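Local coordinates for flavin reductase domain protein (Arthrobacter sp., PDB 2QCK), which probably binds FMN and, as a member of the flavin reductase-like family, is likely to act as an oxidoreductase that reduces flavin, at residues A[24-38]-A[62-76]. Residues are numbered along the deposited sequence; the frame is centred on the assembly and turned at random.
Sequences VAIITVNYNGTPYGF and SSWPAIANTTHIGVH. With PO4 (phosphate ion), chain B.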
loop_
_atom_site.group_PDB
_atom_site.type_symbol
_atom_site.label_atom_id
_atom_site.label_comp_id
_atom_site.label_asym_id
_atom_site.label_seq_id
_atom_site.Cartn_x
_atom_site.Cartn_y
_atom_site.Cartn_z
ATOM N N VAL A 24 4.476 -1.734 -7.409
ATOM C CA VAL A 24 3.537 -2.172 -8.441
ATOM C C VAL A 24 3.488 -3.695 -8.410
ATOM O O VAL A 24 4.536 -4.335 -8.465
ATOM C CB VAL A 24 3.942 -1.617 -9.847
ATOM C CG1 VAL A 24 2.900 -1.998 -10.936
ATOM C CG2 VAL A 24 4.131 -0.088 -9.775
ATOM N N ALA A 25 2.273 -4.248 -8.264
ATOM C CA ALA A 25 2.010 -5.682 -8.362
ATOM C C ALA A 25 0.922 -5.912 -9.423
ATOM O O ALA A 25 0.315 -4.966 -9.865
ATOM C CB ALA A 25 1.557 -6.241 -6.973
ATOM N N ILE A 26 0.705 -7.163 -9.844
ATOM C CA ILE A 26 -0.437 -7.534 -10.678
ATOM C C ILE A 26 -1.220 -8.684 -10.045
ATOM O O ILE A 26 -0.626 -9.689 -9.554
ATOM C CB ILE A 26 -0.072 -7.931 -12.144
ATOM C CG1 ILE A 26 0.592 -6.749 -12.869
ATOM C CG2 ILE A 26 -1.353 -8.367 -12.821
ATOM C CD1 ILE A 26 1.437 -7.104 -14.099
ATOM N N ILE A 27 -2.545 -8.518 -10.018
ATOM C CA ILE A 27 -3.471 -9.517 -9.444
ATOM C C ILE A 27 -4.078 -10.250 -10.606
ATOM O O ILE A 27 -4.444 -9.615 -11.571
ATOM C CB ILE A 27 -4.598 -8.850 -8.631
ATOM C CG1 ILE A 27 -4.005 -8.141 -7.428
ATOM C CG2 ILE A 27 -5.695 -9.891 -8.176
ATOM C CD1 ILE A 27 -3.658 -9.065 -6.284
ATOM N N THR A 28 -4.183 -11.569 -10.491
ATOM C CA THR A 28 -4.780 -12.404 -11.570
ATOM C C THR A 28 -5.889 -13.254 -10.955
ATOM O O THR A 28 -5.832 -13.584 -9.780
ATOM C CB THR A 28 -3.753 -13.284 -12.204
ATOM O OG1 THR A 28 -3.118 -14.098 -11.162
ATOM C CG2 THR A 28 -2.761 -12.397 -12.991
ATOM N N VAL A 29 -6.955 -13.519 -11.713
ATOM C CA VAL A 29 -8.008 -14.383 -11.245
ATOM C C VAL A 29 -8.565 -15.087 -12.455
ATOM O O VAL A 29 -8.568 -14.534 -13.555
ATOM C CB VAL A 29 -9.085 -13.618 -10.503
ATOM C CG1 VAL A 29 -9.653 -12.493 -11.344
ATOM C CG2 VAL A 29 -10.177 -14.571 -9.995
ATOM N N ASN A 30 -8.961 -16.324 -12.248
ATOM C CA ASN A 30 -9.612 -17.153 -13.286
ATOM C C ASN A 30 -11.102 -17.289 -12.967
ATOM O O ASN A 30 -11.523 -18.077 -12.084
ATOM C CB ASN A 30 -8.912 -18.513 -13.298
ATOM C CG ASN A 30 -9.356 -19.398 -14.445
ATOM O OD1 ASN A 30 -10.369 -19.152 -15.108
ATOM N ND2 ASN A 30 -8.585 -20.443 -14.683
ATOM N N TYR A 31 -11.898 -16.515 -13.687
ATOM C CA TYR A 31 -13.321 -16.471 -13.481
ATOM C C TYR A 31 -13.992 -17.477 -14.402
ATOM O O TYR A 31 -14.241 -17.206 -15.574
ATOM C CB TYR A 31 -13.830 -15.075 -13.779
ATOM C CG TYR A 31 -15.259 -14.802 -13.409
ATOM C CD1 TYR A 31 -15.924 -15.538 -12.424
ATOM C CD2 TYR A 31 -15.933 -13.763 -14.022
ATOM C CE1 TYR A 31 -17.240 -15.258 -12.108
ATOM C CE2 TYR A 31 -17.218 -13.459 -13.701
ATOM C CZ TYR A 31 -17.883 -14.197 -12.749
ATOM O OH TYR A 31 -19.192 -13.855 -12.464
ATOM N N ASN A 32 -14.253 -18.648 -13.850
ATOM C CA ASN A 32 -14.961 -19.684 -14.549
ATOM C C ASN A 32 -14.414 -19.902 -15.921
ATOM O O ASN A 32 -15.160 -19.976 -16.888
ATOM C CB ASN A 32 -16.464 -19.365 -14.571
ATOM C CG ASN A 32 -17.200 -20.064 -13.450
ATOM O OD1 ASN A 32 -17.628 -19.421 -12.481
ATOM N ND2 ASN A 32 -17.295 -21.403 -13.539
ATOM N N GLY A 33 -13.090 -19.982 -16.004
ATOM C CA GLY A 33 -12.426 -20.321 -17.244
ATOM C C GLY A 33 -11.731 -19.205 -17.990
ATOM O O GLY A 33 -10.908 -19.487 -18.844
ATOM N N THR A 34 -12.070 -17.952 -17.714
ATOM C CA THR A 34 -11.486 -16.835 -18.451
ATOM C C THR A 34 -10.554 -16.115 -17.494
ATOM O O THR A 34 -10.967 -15.839 -16.403
ATOM C CB THR A 34 -12.583 -15.882 -18.938
ATOM O OG1 THR A 34 -13.399 -16.542 -19.910
ATOM C CG2 THR A 34 -11.987 -14.688 -19.591
ATOM N N PRO A 35 -9.293 -15.861 -17.888
ATOM C CA PRO A 35 -8.372 -15.137 -17.027
ATOM C C PRO A 35 -8.646 -13.652 -16.993
ATOM O O PRO A 35 -8.927 -13.038 -18.014
ATOM C CB PRO A 35 -7.006 -15.391 -17.655
ATOM C CG PRO A 35 -7.278 -15.605 -19.101
ATOM C CD PRO A 35 -8.645 -16.277 -19.148
ATOM N N TYR A 36 -8.572 -13.094 -15.802
ATOM C CA TYR A 36 -8.663 -11.666 -15.591
ATOM C C TYR A 36 -7.471 -11.270 -14.763
ATOM O O TYR A 36 -6.952 -12.085 -14.010
ATOM C CB TYR A 36 -9.906 -11.326 -14.805
ATOM C CG TYR A 36 -11.169 -11.443 -15.582
ATOM C CD1 TYR A 36 -11.745 -12.665 -15.798
ATOM C CD2 TYR A 36 -11.782 -10.328 -16.091
ATOM C CE1 TYR A 36 -12.905 -12.792 -16.505
ATOM C CE2 TYR A 36 -12.939 -10.431 -16.787
ATOM C CZ TYR A 36 -13.494 -11.665 -17.004
ATOM O OH TYR A 36 -14.666 -11.763 -17.722
ATOM N N GLY A 37 -7.054 -10.008 -14.856
ATOM C CA GLY A 37 -5.963 -9.530 -14.003
ATOM C C GLY A 37 -5.791 -8.048 -14.141
ATOM O O GLY A 37 -6.265 -7.458 -15.091
ATOM N N PHE A 38 -5.106 -7.428 -13.193
ATOM C CA PHE A 38 -5.001 -5.992 -13.242
ATOM C C PHE A 38 -3.807 -5.511 -12.412
ATOM O O PHE A 38 -3.433 -6.135 -11.433
ATOM C CB PHE A 38 -6.332 -5.375 -12.774
ATOM C CG PHE A 38 -6.788 -5.874 -11.441
ATOM C CD1 PHE A 38 -7.497 -7.088 -11.321
ATOM C CD2 PHE A 38 -6.464 -5.187 -10.293
ATOM C CE1 PHE A 38 -7.900 -7.577 -10.084
ATOM C CE2 PHE A 38 -6.845 -5.678 -9.053
ATOM C CZ PHE A 38 -7.597 -6.876 -8.967
ATOM N N SER A 62 -13.132 -3.884 -14.625
ATOM C CA SER A 62 -13.541 -5.009 -15.482
ATOM C C SER A 62 -13.276 -6.344 -14.774
ATOM O O SER A 62 -13.793 -7.380 -15.152
ATOM C CB SER A 62 -12.771 -4.939 -16.819
ATOM O OG SER A 62 -11.377 -4.998 -16.588
ATOM N N SER A 63 -12.467 -6.328 -13.737
ATOM C CA SER A 63 -12.168 -7.543 -13.012
ATOM C C SER A 63 -12.975 -7.693 -11.718
ATOM O O SER A 63 -12.745 -8.652 -10.970
ATOM C CB SER A 63 -10.685 -7.556 -12.648
ATOM O OG SER A 63 -9.891 -7.489 -13.815
ATOM N N TRP A 64 -13.884 -6.775 -11.407
ATOM C CA TRP A 64 -14.603 -6.871 -10.110
ATOM C C TRP A 64 -15.487 -8.148 -10.014
ATOM O O TRP A 64 -15.443 -8.866 -9.003
ATOM C CB TRP A 64 -15.405 -5.591 -9.808
ATOM C CG TRP A 64 -16.327 -5.792 -8.661
ATOM C CD1 TRP A 64 -17.689 -5.934 -8.706
ATOM C CD2 TRP A 64 -15.944 -6.017 -7.303
ATOM N NE1 TRP A 64 -18.183 -6.172 -7.438
ATOM C CE2 TRP A 64 -17.135 -6.232 -6.556
ATOM C CE3 TRP A 64 -14.720 -6.004 -6.632
ATOM C CZ2 TRP A 64 -17.127 -6.452 -5.204
ATOM C CZ3 TRP A 64 -14.724 -6.249 -5.276
ATOM C CH2 TRP A 64 -15.919 -6.464 -4.578
ATOM N N PRO A 65 -16.264 -8.451 -11.053
ATOM C CA PRO A 65 -17.064 -9.629 -10.982
ATOM C C PRO A 65 -16.236 -10.882 -10.784
ATOM O O PRO A 65 -16.688 -11.770 -10.085
ATOM C CB PRO A 65 -17.799 -9.638 -12.326
ATOM C CG PRO A 65 -17.891 -8.207 -12.673
ATOM C CD PRO A 65 -16.527 -7.716 -12.299
ATOM N N ALA A 66 -15.045 -10.956 -11.383
ATOM C CA ALA A 66 -14.150 -12.124 -11.203
ATOM C C ALA A 66 -13.761 -12.227 -9.738
ATOM O O ALA A 66 -13.856 -13.299 -9.121
ATOM C CB ALA A 66 -12.887 -12.013 -12.064
ATOM N N ILE A 67 -13.408 -11.085 -9.164
ATOM C CA ILE A 67 -13.006 -11.024 -7.751
ATOM C C ILE A 67 -14.160 -11.288 -6.762
ATOM O O ILE A 67 -13.979 -11.960 -5.720
ATOM C CB ILE A 67 -12.306 -9.653 -7.468
ATOM C CG1 ILE A 67 -10.997 -9.535 -8.276
ATOM C CG2 ILE A 67 -11.959 -9.497 -5.994
ATOM C CD1 ILE A 67 -9.827 -10.377 -7.769
ATOM N N ALA A 68 -15.316 -10.697 -7.024
ATOM C CA ALA A 68 -16.531 -10.931 -6.277
ATOM C C ALA A 68 -16.970 -12.407 -6.222
ATOM O O ALA A 68 -17.505 -12.865 -5.210
ATOM C CB ALA A 68 -17.669 -10.083 -6.860
ATOM N N ASN A 69 -16.749 -13.134 -7.312
ATOM C CA ASN A 69 -17.257 -14.469 -7.481
ATOM C C ASN A 69 -16.222 -15.568 -7.565
ATOM O O ASN A 69 -16.571 -16.700 -7.810
ATOM C CB ASN A 69 -18.126 -14.498 -8.716
ATOM C CG ASN A 69 -19.298 -13.574 -8.589
ATOM O OD1 ASN A 69 -19.486 -12.647 -9.386
ATOM N ND2 ASN A 69 -20.060 -13.777 -7.549
ATOM N N THR A 70 -14.971 -15.268 -7.242
ATOM C CA THR A 70 -13.926 -16.273 -7.243
ATOM C C THR A 70 -13.179 -16.272 -5.950
ATOM O O THR A 70 -13.107 -15.239 -5.267
ATOM C CB THR A 70 -12.986 -16.046 -8.437
ATOM O OG1 THR A 70 -13.791 -15.972 -9.623
ATOM C CG2 THR A 70 -12.005 -17.226 -8.615
ATOM N N THR A 71 -12.631 -17.423 -5.582
ATOM C CA THR A 71 -11.852 -17.516 -4.349
ATOM C C THR A 71 -10.327 -17.435 -4.506
ATOM O O THR A 71 -9.683 -16.715 -3.763
ATOM C CB THR A 71 -12.210 -18.761 -3.539
ATOM O OG1 THR A 71 -13.540 -18.620 -3.048
ATOM C CG2 THR A 71 -11.247 -18.926 -2.363
ATOM N N HIS A 72 -9.732 -18.155 -5.445
ATOM C CA HIS A 72 -8.267 -18.125 -5.589
ATOM C C HIS A 72 -7.842 -17.035 -6.530
ATOM O O HIS A 72 -8.462 -16.837 -7.575
ATOM C CB HIS A 72 -7.735 -19.479 -6.011
ATOM C CG HIS A 72 -7.984 -20.522 -4.969
ATOM N ND1 HIS A 72 -9.115 -21.302 -4.963
ATOM C CD2 HIS A 72 -7.322 -20.802 -3.821
ATOM C CE1 HIS A 72 -9.107 -22.066 -3.888
ATOM N NE2 HIS A 72 -8.032 -21.780 -3.177
ATOM N N ILE A 73 -6.810 -16.312 -6.108
ATOM C CA ILE A 73 -6.178 -15.274 -6.896
ATOM C C ILE A 73 -4.651 -15.352 -6.787
ATOM O O ILE A 73 -4.093 -15.991 -5.896
ATOM C CB ILE A 73 -6.665 -13.855 -6.506
ATOM C CG1 ILE A 73 -6.115 -13.378 -5.156
ATOM C CG2 ILE A 73 -8.182 -13.793 -6.435
ATOM C CD1 ILE A 73 -6.433 -11.869 -4.923
ATOM N N GLY A 74 -3.975 -14.721 -7.735
ATOM C CA GLY A 74 -2.523 -14.583 -7.681
ATOM C C GLY A 74 -2.123 -13.136 -7.513
ATOM O O GLY A 74 -2.775 -12.248 -8.022
ATOM N N VAL A 75 -1.041 -12.894 -6.783
ATOM C CA VAL A 75 -0.398 -11.596 -6.821
ATOM C C VAL A 75 1.057 -11.702 -7.296
ATOM O O VAL A 75 1.786 -12.621 -6.891
ATOM C CB VAL A 75 -0.507 -10.820 -5.428
ATOM C CG1 VAL A 75 0.250 -11.499 -4.351
ATOM C CG2 VAL A 75 -0.058 -9.368 -5.589
ATOM N N HIS A 76 1.458 -10.775 -8.166
ATOM C CA HIS A 76 2.808 -10.775 -8.761
ATOM C C HIS A 76 3.545 -9.510 -8.433
ATOM O O HIS A 76 3.060 -8.424 -8.719
ATOM C CB HIS A 76 2.740 -10.908 -10.257
ATOM C CG HIS A 76 2.025 -12.137 -10.698
ATOM N ND1 HIS A 76 0.656 -12.264 -10.596
ATOM C CD2 HIS A 76 2.478 -13.287 -11.243
ATOM C CE1 HIS A 76 0.293 -13.441 -11.077
ATOM N NE2 HIS A 76 1.382 -14.082 -11.467
HETATM P P PO4 B . -21.254 -7.894 -6.219
HETATM O O1 PO4 B . -21.113 -9.235 -5.540
HETATM O O2 PO4 B . -20.905 -6.773 -5.255
HETATM O O3 PO4 B . -20.312 -7.960 -7.389
HETATM O O4 PO4 B . -22.654 -7.655 -6.751
HETATM O O HOH W 1 -7.999 -17.815 -10.023
HETATM O O HOH W 2 -14.892 -18.463 -10.777
#
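Ile26 O takes two hydrogen bonds from one residue, His76. His76 N reaches Ile26 O at 2.7 Å. From the same residue's ring, ND1 of His76 also donates to Ile26 O, at 3.1 Å, the oxygen lying almost in the imidazole plane while ND1 stands well above the plane of the carbonyl. With CG anti to its carbonyl carbon and beside the backbone N (chi1 -58°), the ring turns its edge to strand 25-31, and the ND1 bond holds the imidazole's orientation. CE1, at the ring edge, faces Thr28 OG1, whose hydroxyl is hydrogen-bonded to Pro109 O.

Strands 25-31 and 72-76 run antiparallel, and the pairing continues at Thr28 and Gly74, which exchange two backbone bonds. Having no side chain, Gly74 lets Thr28 OG1 sit 3.6 Å from its CA. On the other face of the sheet, Ile27 lays CD1 against Val75 CG2 and CG2 against Ile73 CD1, joining a core to which Phe53 and Phe55 of strand 51-58 also contribute.

Further along, a water bridges Asn30 N and His72 O, and helix 64-69 covers the hairpin. Ala66 meets three of its side chains: CB presses on Val29 CG1 at 3.3 Å, tighter than usual for two carbons, and also lies over one face of the Tyr36 ring, while CA makes a CH-pi contact with Tyr31. Tyr31 carries CG opposite its own backbone N (chi1 -171°), which lays the ring against the helix; Pro65 O and Ala66 CA lie over one face, both offset toward the rim. Thr70 packs CG2 on Val29 CG2, its hydroxyl donating to Ala66 O. A type I' hairpin, crossed by a short helix leading into the adjacent antiparallel strand, is consistent with the split beta-barrel of the FMN-binding, flavin reductase-like family.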